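Local atomic coordinates of adenosine monophosphate-protein transferase (Sulfolobus tokodaii, PDB entry 2EKM), a protein that is of unknown function but belongs to the adenosine-specific kinase family, and so probably acts on or binds an adenosine-containing compound. Residues N17-Q22 against N95-I100; E34-A37 against H42-F45; G46-E51 against R56-D61; H82-Y87 against E104-I109; L120-D125 against G129-V134. One frame throughout, in Å; residues are numbered along the deposited sequence.

Interactions 1 to 4 all reach the five-stranded antiparallel sheet, ordered 57-62, 44-50, 83-89, 16-22, 108-113. Interaction 5 belongs to the separate three-stranded sheet. Interactions 2 and 3 follow one another along strand 44-50. Interactions 1 and 4 alternate along the chain, and their centres are about 8 Å apart. Strand 16-22 lies between strands 83-89 and 108-113, which carry interaction 4. Interaction 5 closes the series in sequence. Its centre lies about 28 Å from that of interaction 2, on the opposite side of the chain's centre. Helices 28-37 and 93-101 pack on the large sheet through interactions 2 and 1. The segments of all five reach neighbouring subunits, so both sheets contribute to the three-chain assembly.

Interaction 1: N17-Q22 against N95-I100; sequences NVIIGQ and NVLNRI
Ile-19 is the one bump that strand 17-22 sends into helix 95-100. It meets a hollow formed by Val-96, Leu-97 and Ile-100. The ethyl arm of Ile-19 is extended, with CD1 anti to CA (chi2 174°), and this carries CD1 out from the strand to the helix surface. There Ile-19 CD1 meets Ile-100 CD1 at 3.7 Å, the closest approach of the contact. These two side chains reach for each other tip to tip. On another flank of the hollow, Val-96 CG2 lies 4.1 Å from the same Ile-19 CD1. The other branch of Ile-19 has a separate job. Its CG2 leans on Leu-97 CD1 at 4.2 Å, and the two side chains cross obliquely. The CB of Leu-97 does not itself aim at the strand, but its CG is anti to the backbone N (chi1 -152°) and the methyl end reaches inward. Thus each methyl of Ile-19 has its own part of the helix surface. The strand and helix segments run nearly parallel, 15° apart, with axes 10.8 Å from each other. At that spacing the backbones stay apart and side chains fill the gap. The contact is buried and wholly apolar. Ile-109 of strand 108-113 touches Ile-19, Leu-97 and Ile-100, and Ile-86 of strand 83-89 touches Ile-100. Helix 93-101 therefore packs across three adjoining strands of the large sheet, with strand 16-22 in the middle, while Val-18 and Ile-20 meet Leu-117 of strand 117-123.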
# COMPACT_ATOMS: atom_id res chain seq x y z
N ASN A 17 -12.89 -13.02 -8.85
CA ASN A 17 -12.28 -11.75 -8.49
C ASN A 17 -10.84 -12.12 -8.15
O ASN A 17 -10.58 -13.22 -7.65
CB ASN A 17 -12.97 -11.15 -7.27
CG ASN A 17 -14.12 -10.23 -7.63
OD1 ASN A 17 -13.92 -9.03 -7.85
ND2 ASN A 17 -15.32 -10.79 -7.71
N VAL A 18 -9.91 -11.22 -8.43
CA VAL A 18 -8.52 -11.49 -8.12
C VAL A 18 -8.01 -10.41 -7.18
O VAL A 18 -8.41 -9.25 -7.27
CB VAL A 18 -7.66 -11.53 -9.41
CG1 VAL A 18 -7.54 -10.13 -10.02
CG2 VAL A 18 -6.28 -12.11 -9.10
N ILE A 19 -7.16 -10.81 -6.25
CA ILE A 19 -6.56 -9.90 -5.28
C ILE A 19 -5.06 -10.15 -5.34
O ILE A 19 -4.59 -11.27 -5.12
CB ILE A 19 -7.06 -10.16 -3.85
CG1 ILE A 19 -8.57 -9.92 -3.76
CG2 ILE A 19 -6.34 -9.22 -2.87
CD1 ILE A 19 -9.18 -10.31 -2.43
N ILE A 20 -4.30 -9.10 -5.66
CA ILE A 20 -2.86 -9.21 -5.77
C ILE A 20 -2.16 -8.27 -4.81
O ILE A 20 -2.53 -7.10 -4.68
CB ILE A 20 -2.40 -8.90 -7.22
CG1 ILE A 20 -3.20 -9.77 -8.20
CG2 ILE A 20 -0.91 -9.16 -7.37
CD1 ILE A 20 -2.94 -9.47 -9.66
N GLY A 21 -1.14 -8.77 -4.12
CA GLY A 21 -0.41 -7.94 -3.18
C GLY A 21 1.03 -8.36 -2.99
O GLY A 21 1.60 -9.07 -3.81
N GLN A 22 1.61 -7.91 -1.89
CA GLN A 22 3.00 -8.22 -1.56
C GLN A 22 3.07 -8.66 -0.11
O GLN A 22 2.40 -8.10 0.76
CB GLN A 22 3.86 -6.98 -1.76
CG GLN A 22 5.34 -7.20 -1.60
CD GLN A 22 6.11 -5.90 -1.76
OE1 GLN A 22 5.82 -5.11 -2.66
NE2 GLN A 22 7.09 -5.68 -0.89
N ASN A 95 -15.60 -9.00 1.12
CA ASN A 95 -15.83 -10.01 2.15
C ASN A 95 -14.54 -10.33 2.90
O ASN A 95 -14.57 -10.63 4.09
CB ASN A 95 -16.33 -11.33 1.55
CG ASN A 95 -17.69 -11.23 0.89
OD1 ASN A 95 -18.51 -10.36 1.21
ND2 ASN A 95 -17.96 -12.16 -0.02
N VAL A 96 -13.41 -10.27 2.20
CA VAL A 96 -12.14 -10.65 2.82
C VAL A 96 -10.99 -9.67 2.75
O VAL A 96 -9.93 -9.94 3.31
CB VAL A 96 -11.64 -11.98 2.23
CG1 VAL A 96 -12.66 -13.09 2.48
CG2 VAL A 96 -11.39 -11.83 0.73
N LEU A 97 -11.17 -8.54 2.08
CA LEU A 97 -10.07 -7.60 1.95
C LEU A 97 -9.48 -7.18 3.30
O LEU A 97 -8.26 -7.15 3.46
CB LEU A 97 -10.50 -6.38 1.13
CG LEU A 97 -9.39 -5.65 0.37
CD1 LEU A 97 -8.51 -6.65 -0.40
CD2 LEU A 97 -10.03 -4.66 -0.60
N ASN A 98 -10.33 -6.84 4.27
CA ASN A 98 -9.80 -6.44 5.57
C ASN A 98 -9.05 -7.57 6.28
O ASN A 98 -8.07 -7.32 6.98
CB ASN A 98 -10.92 -5.87 6.46
CG ASN A 98 -11.29 -4.44 6.08
OD1 ASN A 98 -10.50 -3.74 5.44
ND2 ASN A 98 -12.47 -3.99 6.48
N ARG A 99 -9.51 -8.81 6.12
CA ARG A 99 -8.81 -9.94 6.75
C ARG A 99 -7.40 -10.03 6.18
O ARG A 99 -6.43 -10.24 6.91
CB ARG A 99 -9.54 -11.26 6.49
CG ARG A 99 -10.77 -11.45 7.35
CD ARG A 99 -11.53 -12.72 6.98
NE ARG A 99 -12.55 -13.01 7.98
CZ ARG A 99 -12.48 -14.01 8.85
NH1 ARG A 99 -11.45 -14.84 8.84
NH2 ARG A 99 -13.43 -14.16 9.76
N ILE A 100 -7.30 -9.87 4.87
CA ILE A 100 -6.02 -9.95 4.17
C ILE A 100 -5.06 -8.84 4.62
O ILE A 100 -3.88 -9.10 4.86
CB ILE A 100 -6.24 -9.88 2.64
CG1 ILE A 100 -7.02 -11.12 2.18
CG2 ILE A 100 -4.89 -9.79 1.92
CD1 ILE A 100 -7.53 -11.06 0.74

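Interaction 2: E34-A37 against H42-F45; sequences ETLA and HLKF
Leu-36 of helix 28-37 lies over one face of the Phe-45 ring at the start of strand 44-50. Its CB sits 3.6 Å from the centroid of the Phe-45 ring and only 7° off the normal. This is a CH-pi contact, placed almost exactly over the ring centre. The same leucine also packs CD1 against Phe-45 CD1 at 3.7 Å, so CB and a methyl share the aromatic surface. Phe-45 holds its CG between the backbone N and the carbonyl carbon (chi1 58°), which brings the ring under the helix. The other methyl of Leu-36 turns to Leu-43, with CD2 to CD2 at 4.1 Å. Leu-43 CD2 also approaches Leu-36 O, whose hydrogen bond comes from Ser-39 OG. This is the tight, buried part. At partly exposed Ala-37 the backbone N still comes within 3.7 Å of Phe-45 CZ. Its CB is directed away from the strand, yet gives a marginal touch to Phe-45 CZ at 4.1 Å. Glu-34 and Thr-35 have their CB directed away from 42-45 and are partly exposed. Glu-34 OE2 forms a salt bridge to Lys-161 of the third subunit. Ile-86 and Val-96 also touch Leu-36, continuing the apolar core. This is a helix packed on one face of an antiparallel sheet, an alpha+beta arrangement in which a short link leads from helix 28-37 into strand 44-50.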
# COMPACT_ATOMS: atom_id res chain seq x y z
N GLU A 34 -5.84 -19.86 5.96
CA GLU A 34 -6.61 -19.87 7.19
C GLU A 34 -7.65 -18.76 7.31
O GLU A 34 -8.80 -19.02 7.65
CB GLU A 34 -5.66 -19.82 8.39
CG GLU A 34 -4.97 -21.14 8.67
CD GLU A 34 -3.96 -21.06 9.81
OE1 GLU A 34 -4.18 -20.28 10.76
OE2 GLU A 34 -2.96 -21.80 9.76
N THR A 35 -7.25 -17.52 7.04
CA THR A 35 -8.18 -16.41 7.16
C THR A 35 -9.30 -16.46 6.13
O THR A 35 -10.42 -16.01 6.39
CB THR A 35 -7.42 -15.05 7.11
OG1 THR A 35 -8.23 -14.02 7.70
CG2 THR A 35 -7.07 -14.68 5.67
N LEU A 36 -9.02 -17.00 4.94
CA LEU A 36 -10.04 -17.12 3.91
C LEU A 36 -11.00 -18.26 4.29
O LEU A 36 -12.22 -18.11 4.19
CB LEU A 36 -9.40 -17.40 2.55
CG LEU A 36 -8.58 -16.23 1.98
CD1 LEU A 36 -7.87 -16.64 0.69
CD2 LEU A 36 -9.51 -15.05 1.74
N ALA A 37 -10.45 -19.38 4.74
CA ALA A 37 -11.25 -20.53 5.14
C ALA A 37 -12.24 -20.20 6.25
O ALA A 37 -13.38 -20.66 6.23
CB ALA A 37 -10.34 -21.68 5.58
N HIS A 42 -18.51 -21.14 2.56
CA HIS A 42 -18.82 -21.36 1.14
C HIS A 42 -17.85 -20.64 0.17
O HIS A 42 -17.88 -20.85 -1.03
CB HIS A 42 -20.26 -20.89 0.88
CG HIS A 42 -21.23 -21.78 1.60
ND1 HIS A 42 -21.20 -23.13 1.55
CD2 HIS A 42 -22.33 -21.39 2.38
CE1 HIS A 42 -22.26 -23.54 2.28
NE2 HIS A 42 -22.95 -22.52 2.79
N LEU A 43 -16.96 -19.80 0.69
CA LEU A 43 -16.02 -19.12 -0.19
C LEU A 43 -15.08 -20.12 -0.85
O LEU A 43 -14.57 -21.03 -0.20
CB LEU A 43 -15.19 -18.09 0.59
CG LEU A 43 -14.15 -17.33 -0.25
CD1 LEU A 43 -14.87 -16.32 -1.16
CD2 LEU A 43 -13.17 -16.62 0.66
N LYS A 44 -14.87 -19.96 -2.15
CA LYS A 44 -13.95 -20.82 -2.90
C LYS A 44 -12.76 -19.93 -3.20
O LYS A 44 -12.92 -18.78 -3.61
CB LYS A 44 -14.58 -21.29 -4.22
CG LYS A 44 -15.90 -22.03 -4.06
CD LYS A 44 -15.75 -23.23 -3.12
CE LYS A 44 -17.10 -23.91 -2.89
NZ LYS A 44 -17.00 -25.02 -1.91
N PHE A 45 -11.55 -20.46 -3.01
CA PHE A 45 -10.38 -19.64 -3.25
C PHE A 45 -9.12 -20.42 -3.62
O PHE A 45 -9.02 -21.62 -3.38
CB PHE A 45 -10.12 -18.77 -2.01
CG PHE A 45 -9.92 -19.56 -0.74
CD1 PHE A 45 -8.66 -20.06 -0.40
CD2 PHE A 45 -11.00 -19.84 0.10
CE1 PHE A 45 -8.48 -20.81 0.77
CE2 PHE A 45 -10.83 -20.60 1.26
CZ PHE A 45 -9.57 -21.08 1.59

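Interaction 3: G46-E51 against R56-D61; sequences GIAFCE and RLIRWD
A beta hairpin joins Gly-46 to Glu-51 with Arg-56 to Asp-61. Ile-47 pairs with Asp-61 and Phe-49 with Arg-59 as antiparallel hydrogen-bonded pairs. Phe-49 N donates to Arg-59 O at 2.7 Å, and Arg-59 N returns to Phe-49 O at 2.8 Å. These alternate with non-hydrogen-bonded pairs, Ala-48 with Trp-60 and Cys-50 with Ile-58. On their face, Cys-50 SG packs on Ile-58 CD1 at 3.5 Å. Glu-51 ties the two strands together at the turn end of the hairpin. It stretches out, CG anti to N (chi1 171°), and lays OE1 between two donors. Leu-57 N reaches the anti lone pair of Glu-51 OE1 at 3.0 Å in a nearly straight bond. Arg-59 NH2 meets the same OE1 on the syn side but well out of the carboxylate plane, also at 3.0 Å, making a salt bridge. The oxygen lies at the guanidinium edge, but the carboxylate is turned 71° against that group. Leu-57 CD1 lies over one guanidinium face. With an alanine in place of Glu-51, Leu-57 N would probably lose its side-chain acceptor and Arg-59 its carboxylate mate inside the hairpin. Arg-59 NH1 makes a salt bridge to Glu-143 of the third subunit, its strongest polar partner. Leu-57 and Ile-58 pair in parallel with a strand of that subunit. Strand 57-62 is outermost within its own chain, and the sheet continues through it into the third subunit, an intersubunit beta-sheet extension.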
# COMPACT_ATOMS: atom_id res chain seq x y z
N GLY A 46 -8.19 -19.70 -4.24
CA GLY A 46 -6.91 -20.26 -4.65
C GLY A 46 -5.85 -19.23 -4.30
O GLY A 46 -6.05 -18.04 -4.54
N ILE A 47 -4.73 -19.69 -3.75
CA ILE A 47 -3.65 -18.80 -3.32
C ILE A 47 -2.28 -19.16 -3.88
O ILE A 47 -1.91 -20.33 -3.89
CB ILE A 47 -3.51 -18.82 -1.78
CG1 ILE A 47 -4.85 -18.49 -1.13
CG2 ILE A 47 -2.41 -17.84 -1.34
CD1 ILE A 47 -4.93 -18.93 0.33
N ALA A 48 -1.54 -18.16 -4.33
CA ALA A 48 -0.20 -18.37 -4.85
C ALA A 48 0.72 -17.32 -4.22
O ALA A 48 0.32 -16.16 -4.07
CB ALA A 48 -0.18 -18.25 -6.37
N PHE A 49 1.92 -17.74 -3.85
CA PHE A 49 2.90 -16.85 -3.23
C PHE A 49 4.29 -17.08 -3.82
O PHE A 49 4.76 -18.21 -3.89
CB PHE A 49 2.94 -17.09 -1.71
CG PHE A 49 4.04 -16.36 -1.00
CD1 PHE A 49 4.06 -14.97 -0.95
CD2 PHE A 49 5.07 -17.07 -0.38
CE1 PHE A 49 5.08 -14.29 -0.28
CE2 PHE A 49 6.10 -16.40 0.29
CZ PHE A 49 6.11 -15.01 0.34
N CYS A 50 4.95 -16.00 -4.21
CA CYS A 50 6.28 -16.10 -4.81
C CYS A 50 7.44 -16.08 -3.82
O CYS A 50 7.93 -15.01 -3.45
CB CYS A 50 6.48 -14.98 -5.84
SG CYS A 50 5.39 -15.07 -7.29
N GLU A 51 7.86 -17.26 -3.38
CA GLU A 51 9.00 -17.36 -2.47
C GLU A 51 10.14 -16.70 -3.25
O GLU A 51 10.38 -17.03 -4.42
CB GLU A 51 9.31 -18.83 -2.19
CG GLU A 51 10.60 -19.08 -1.44
CD GLU A 51 10.86 -20.55 -1.24
OE1 GLU A 51 10.68 -21.33 -2.21
OE2 GLU A 51 11.25 -20.94 -0.12
N ARG A 56 12.90 -20.65 -4.46
CA ARG A 56 12.15 -19.69 -5.26
C ARG A 56 10.94 -20.34 -5.94
O ARG A 56 10.71 -20.14 -7.14
CB ARG A 56 13.07 -19.08 -6.32
CG ARG A 56 14.25 -18.30 -5.73
CD ARG A 56 15.38 -18.15 -6.73
NE ARG A 56 14.95 -17.52 -7.98
CZ ARG A 56 15.76 -17.25 -8.99
NH1 ARG A 56 17.05 -17.56 -8.91
NH2 ARG A 56 15.28 -16.66 -10.09
N LEU A 57 10.18 -21.10 -5.17
CA LEU A 57 9.01 -21.79 -5.70
C LEU A 57 7.69 -21.07 -5.44
O LEU A 57 7.51 -20.42 -4.41
CB LEU A 57 8.92 -23.19 -5.08
CG LEU A 57 10.07 -24.15 -5.37
CD1 LEU A 57 9.92 -25.42 -4.53
CD2 LEU A 57 10.08 -24.48 -6.86
N ILE A 58 6.77 -21.19 -6.39
CA ILE A 58 5.45 -20.60 -6.22
C ILE A 58 4.79 -21.50 -5.19
O ILE A 58 4.58 -22.69 -5.44
CB ILE A 58 4.60 -20.67 -7.52
CG1 ILE A 58 5.25 -19.86 -8.64
CG2 ILE A 58 3.18 -20.18 -7.24
CD1 ILE A 58 5.26 -18.37 -8.42
N ARG A 59 4.49 -20.95 -4.01
CA ARG A 59 3.85 -21.73 -2.95
C ARG A 59 2.35 -21.52 -3.07
O ARG A 59 1.89 -20.40 -3.33
CB ARG A 59 4.37 -21.26 -1.59
CG ARG A 59 5.88 -21.32 -1.48
CD ARG A 59 6.40 -22.72 -1.73
NE ARG A 59 7.85 -22.81 -1.50
CZ ARG A 59 8.45 -23.87 -0.98
NH1 ARG A 59 7.75 -24.94 -0.64
NH2 ARG A 59 9.77 -23.86 -0.80
N TRP A 60 1.57 -22.57 -2.86
CA TRP A 60 0.13 -22.44 -3.03
C TRP A 60 -0.74 -23.32 -2.16
O TRP A 60 -0.29 -24.31 -1.59
CB TRP A 60 -0.22 -22.72 -4.49
CG TRP A 60 0.30 -24.06 -4.95
CD1 TRP A 60 1.52 -24.34 -5.49
CD2 TRP A 60 -0.38 -25.32 -4.84
NE1 TRP A 60 1.66 -25.69 -5.71
CE2 TRP A 60 0.50 -26.32 -5.33
CE3 TRP A 60 -1.64 -25.71 -4.37
CZ2 TRP A 60 0.16 -27.67 -5.36
CZ3 TRP A 60 -1.99 -27.06 -4.41
CH2 TRP A 60 -1.09 -28.03 -4.90
N ASP A 61 -2.01 -22.94 -2.10
CA ASP A 61 -3.03 -23.67 -1.36
C ASP A 61 -4.38 -23.09 -1.75
O ASP A 61 -4.46 -22.12 -2.50
CB ASP A 61 -2.83 -23.55 0.15
CG ASP A 61 -3.39 -24.75 0.91
OD1 ASP A 61 -4.43 -25.30 0.49
OD2 ASP A 61 -2.79 -25.14 1.94

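Interaction 4: H82-Y87 against E104-I109; sequences HTFVIY and EEVVRI
A chi1 of 72° lifts the ring of Phe-84 off strand 83-89 toward Val-106. Val-106 has CG1 anti to its own N (chi1 174°), and this sets both methyls near one corner of the ring. CG1 and CG2 of Val-106 each lie 4.0 Å from Phe-84 CE2, and the two side chains cross at about a right angle. Further along, Arg-108 O stands 3.9 Å from Phe-84 CE2. Ile-109 CG1 is a looser neighbour, 4.5 Å from Phe-84 CZ. The ring bridges a wide gap, since the nearest alpha carbons, of Phe-84 and Val-106, are 8.9 Å apart. Strand 16-22 runs between the two segments, and the ring passes over Gly-21, with Phe-84 CE2 only 3.6 Å from Gly-21 CA. A residue without a side chain there makes room for it. A classic beta bulge sets Val-107 and Arg-108 together opposite the single residue Gln-22, and Gln-22 OE1 accepts from Arg-108 NH2. Leu-32 and Ile-100 add helix side chains around the phenylalanine. Across the pair the contact is almost wholly apolar, with a single carbonyl oxygen at the ring. All four touching residues are buried. The contact probably rests on shape fit and the burial of apolar surface, with no directional bond between the two segments.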
# COMPACT_ATOMS: atom_id res chain seq x y z
N HIS A 82 8.07 -12.30 -3.73
CA HIS A 82 7.17 -11.95 -2.63
C HIS A 82 5.76 -11.46 -3.00
O HIS A 82 5.04 -10.92 -2.16
CB HIS A 82 7.85 -10.96 -1.68
CG HIS A 82 8.73 -11.63 -0.66
ND1 HIS A 82 8.79 -13.00 -0.51
CD2 HIS A 82 9.55 -11.11 0.29
CE1 HIS A 82 9.60 -13.30 0.49
NE2 HIS A 82 10.08 -12.17 0.99
N THR A 83 5.39 -11.67 -4.25
CA THR A 83 4.06 -11.28 -4.72
C THR A 83 3.09 -12.41 -4.37
O THR A 83 3.45 -13.59 -4.48
CB THR A 83 4.03 -11.10 -6.26
OG1 THR A 83 4.97 -10.09 -6.65
CG2 THR A 83 2.64 -10.70 -6.73
N PHE A 84 1.89 -12.07 -3.93
CA PHE A 84 0.90 -13.09 -3.65
C PHE A 84 -0.32 -12.79 -4.51
O PHE A 84 -0.61 -11.63 -4.81
CB PHE A 84 0.56 -13.17 -2.14
CG PHE A 84 -0.25 -12.02 -1.61
CD1 PHE A 84 -1.62 -11.95 -1.82
CD2 PHE A 84 0.35 -11.03 -0.84
CE1 PHE A 84 -2.39 -10.93 -1.26
CE2 PHE A 84 -0.40 -10.00 -0.27
CZ PHE A 84 -1.77 -9.95 -0.48
N VAL A 85 -1.00 -13.85 -4.94
CA VAL A 85 -2.17 -13.73 -5.78
C VAL A 85 -3.29 -14.59 -5.23
O VAL A 85 -3.07 -15.76 -4.90
CB VAL A 85 -1.88 -14.19 -7.24
CG1 VAL A 85 -3.15 -14.13 -8.08
CG2 VAL A 85 -0.80 -13.30 -7.85
N ILE A 86 -4.48 -14.01 -5.12
CA ILE A 86 -5.65 -14.72 -4.62
C ILE A 86 -6.80 -14.62 -5.62
O ILE A 86 -7.09 -13.53 -6.12
CB ILE A 86 -6.15 -14.14 -3.28
CG1 ILE A 86 -5.09 -14.27 -2.19
CG2 ILE A 86 -7.42 -14.88 -2.85
CD1 ILE A 86 -5.47 -13.58 -0.88
N TYR A 87 -7.43 -15.75 -5.90
CA TYR A 87 -8.58 -15.79 -6.78
C TYR A 87 -9.72 -16.31 -5.92
O TYR A 87 -9.54 -17.26 -5.16
CB TYR A 87 -8.35 -16.76 -7.95
CG TYR A 87 -7.64 -16.13 -9.13
CD1 TYR A 87 -8.35 -15.48 -10.13
CD2 TYR A 87 -6.25 -16.18 -9.24
CE1 TYR A 87 -7.70 -14.89 -11.21
CE2 TYR A 87 -5.59 -15.60 -10.31
CZ TYR A 87 -6.32 -14.96 -11.30
OH TYR A 87 -5.68 -14.37 -12.36
N GLU A 104 -0.41 -10.72 9.31
CA GLU A 104 0.88 -10.20 9.75
C GLU A 104 2.04 -10.23 8.75
O GLU A 104 3.00 -9.47 8.92
CB GLU A 104 1.31 -10.87 11.06
CG GLU A 104 1.35 -12.39 11.04
CD GLU A 104 1.73 -12.96 12.41
OE1 GLU A 104 1.40 -12.30 13.41
OE2 GLU A 104 2.33 -14.05 12.48
N GLU A 105 1.96 -11.08 7.73
CA GLU A 105 3.01 -11.15 6.71
C GLU A 105 2.77 -10.14 5.57
O GLU A 105 3.69 -9.67 4.92
CB GLU A 105 3.04 -12.57 6.15
CG GLU A 105 3.82 -13.53 7.05
CD GLU A 105 2.85 -14.28 7.93
OE1 GLU A 105 1.67 -14.32 7.62
OE2 GLU A 105 3.29 -14.83 8.95
N VAL A 106 1.50 -9.84 5.32
CA VAL A 106 1.12 -8.94 4.23
C VAL A 106 1.71 -7.53 4.38
O VAL A 106 1.54 -6.88 5.41
CB VAL A 106 -0.42 -8.85 4.11
CG1 VAL A 106 -0.83 -7.80 3.08
CG2 VAL A 106 -0.98 -10.21 3.69
N VAL A 107 2.40 -7.07 3.35
CA VAL A 107 3.01 -5.75 3.35
C VAL A 107 2.05 -4.72 2.76
O VAL A 107 1.90 -3.60 3.27
CB VAL A 107 4.32 -5.74 2.54
CG1 VAL A 107 4.92 -4.34 2.51
CG2 VAL A 107 5.31 -6.71 3.17
N ARG A 108 1.39 -5.10 1.67
CA ARG A 108 0.44 -4.23 1.00
C ARG A 108 -0.31 -4.99 -0.07
O ARG A 108 0.06 -6.12 -0.42
CB ARG A 108 1.16 -3.05 0.36
CG ARG A 108 2.25 -3.45 -0.61
CD ARG A 108 2.79 -2.25 -1.35
NE ARG A 108 4.04 -2.56 -2.01
CZ ARG A 108 4.64 -1.76 -2.89
NH1 ARG A 108 4.08 -0.60 -3.22
NH2 ARG A 108 5.79 -2.13 -3.44
N ILE A 109 -1.36 -4.37 -0.60
CA ILE A 109 -2.18 -4.97 -1.64
C ILE A 109 -2.15 -4.05 -2.86
O ILE A 109 -2.31 -2.84 -2.73
CB ILE A 109 -3.63 -5.15 -1.15
CG1 ILE A 109 -3.62 -5.93 0.17
CG2 ILE A 109 -4.47 -5.87 -2.21
CD1 ILE A 109 -4.98 -6.05 0.82

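Interaction 5: L120-D125 against G129-V134; sequences LVAETD and GVIGVV
Leu-120, Ala-122 and Ile-131 lose the most surface to the contact in this antiparallel hairpin. Leu-120 contributes by far the largest share. Its CB packs on Ile-131 CG1 at 3.6 Å, and its CD2 reaches Val-134 CG2 more loosely at 4.3 Å. A chi1 of 64° swings the CG1 branch of Ile-131 to Leu-120. Its other branch, CG2, meets Ala-122 CB at 3.6 Å, so one isoleucine straddles both neighbours. The backbone frames this patch. Leu-120 O accepts from Ile-131 N at 2.9 Å, and Leu-120 N gives to Gly-132 O. Ala-122 and Gly-129 exchange two bonds, each 2.8 Å between N of one and O of the other. At Gly-132 the backbone angles leave no place for a side chain, and Leu-120 lies over this residue. A glycine in place of Ile-131, lacking both branches, would probably open a gap beside Leu-120 CB and Ala-122 CB. Ile-131 of the second subunit packs on Ile-131 of this chain. Strand 117-123 is central in the small sheet, between 4-10 and 128-135, while Val-121 and Val-130 lean on Ile-78 of helix 65-78.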
# COMPACT_ATOMS: atom_id res chain seq x y z
N LEU A 120 1.82 -3.81 -13.79
CA LEU A 120 3.03 -3.18 -14.31
C LEU A 120 4.22 -3.70 -13.52
O LEU A 120 4.31 -3.50 -12.31
CB LEU A 120 2.91 -1.66 -14.18
CG LEU A 120 1.65 -1.07 -14.84
CD1 LEU A 120 1.51 0.39 -14.47
CD2 LEU A 120 1.72 -1.25 -16.35
N VAL A 121 5.14 -4.35 -14.22
CA VAL A 121 6.31 -4.94 -13.58
C VAL A 121 7.64 -4.37 -14.08
O VAL A 121 7.93 -4.39 -15.27
CB VAL A 121 6.32 -6.47 -13.80
CG1 VAL A 121 7.46 -7.11 -13.02
CG2 VAL A 121 4.98 -7.06 -13.39
N ALA A 122 8.44 -3.86 -13.15
CA ALA A 122 9.74 -3.31 -13.48
C ALA A 122 10.74 -4.45 -13.35
O ALA A 122 10.63 -5.28 -12.44
CB ALA A 122 10.10 -2.18 -12.53
N GLU A 123 11.71 -4.50 -14.25
CA GLU A 123 12.72 -5.56 -14.20
C GLU A 123 14.10 -4.94 -14.09
O GLU A 123 14.40 -3.95 -14.77
CB GLU A 123 12.61 -6.43 -15.46
CG GLU A 123 13.39 -7.73 -15.39
CD GLU A 123 13.06 -8.66 -16.54
OE1 GLU A 123 13.26 -8.24 -17.71
OE2 GLU A 123 12.60 -9.79 -16.28
N THR A 124 14.94 -5.51 -13.23
CA THR A 124 16.30 -5.01 -13.04
C THR A 124 17.29 -6.16 -13.15
O THR A 124 16.92 -7.27 -13.50
CB THR A 124 16.49 -4.38 -11.64
OG1 THR A 124 16.42 -5.41 -10.65
CG2 THR A 124 15.41 -3.34 -11.36
N ASP A 125 18.55 -5.87 -12.84
CA ASP A 125 19.59 -6.89 -12.86
C ASP A 125 19.24 -7.99 -11.86
O ASP A 125 19.47 -9.17 -12.12
CB ASP A 125 20.95 -6.26 -12.51
CG ASP A 125 20.93 -5.51 -11.17
OD1 ASP A 125 20.09 -4.59 -11.01
OD2 ASP A 125 21.75 -5.83 -10.29
N GLY A 129 9.86 -6.38 -9.96
CA GLY A 129 9.12 -5.74 -8.89
C GLY A 129 7.85 -5.11 -9.45
O GLY A 129 7.86 -4.59 -10.56
N VAL A 130 6.77 -5.16 -8.68
CA VAL A 130 5.49 -4.58 -9.11
C VAL A 130 5.48 -3.08 -8.83
O VAL A 130 5.69 -2.65 -7.70
CB VAL A 130 4.30 -5.24 -8.37
CG1 VAL A 130 3.00 -4.55 -8.76
CG2 VAL A 130 4.24 -6.73 -8.71
N ILE A 131 5.24 -2.27 -9.86
CA ILE A 131 5.22 -0.82 -9.65
C ILE A 131 3.81 -0.24 -9.70
O ILE A 131 3.62 0.95 -9.43
CB ILE A 131 6.11 -0.08 -10.68
CG1 ILE A 131 5.56 -0.28 -12.09
CG2 ILE A 131 7.54 -0.58 -10.57
CD1 ILE A 131 6.24 0.60 -13.12
N GLY A 132 2.83 -1.07 -10.03
CA GLY A 132 1.46 -0.62 -10.09
C GLY A 132 0.58 -1.50 -10.94
O GLY A 132 1.00 -2.57 -11.40
N VAL A 133 -0.66 -1.07 -11.16
CA VAL A 133 -1.60 -1.82 -11.97
C VAL A 133 -2.50 -0.86 -12.74
O VAL A 133 -2.63 0.31 -12.39
CB VAL A 133 -2.52 -2.72 -11.11
CG1 VAL A 133 -1.69 -3.66 -10.24
CG2 VAL A 133 -3.43 -1.85 -10.23
N VAL A 134 -3.11 -1.37 -13.81
CA VAL A 134 -4.06 -0.59 -14.59
C VAL A 134 -5.36 -1.34 -14.34
O VAL A 134 -5.61 -2.39 -14.93
CB VAL A 134 -3.74 -0.59 -16.10
CG1 VAL A 134 -4.79 0.25 -16.85
CG2 VAL A 134 -2.35 -0.02 -16.34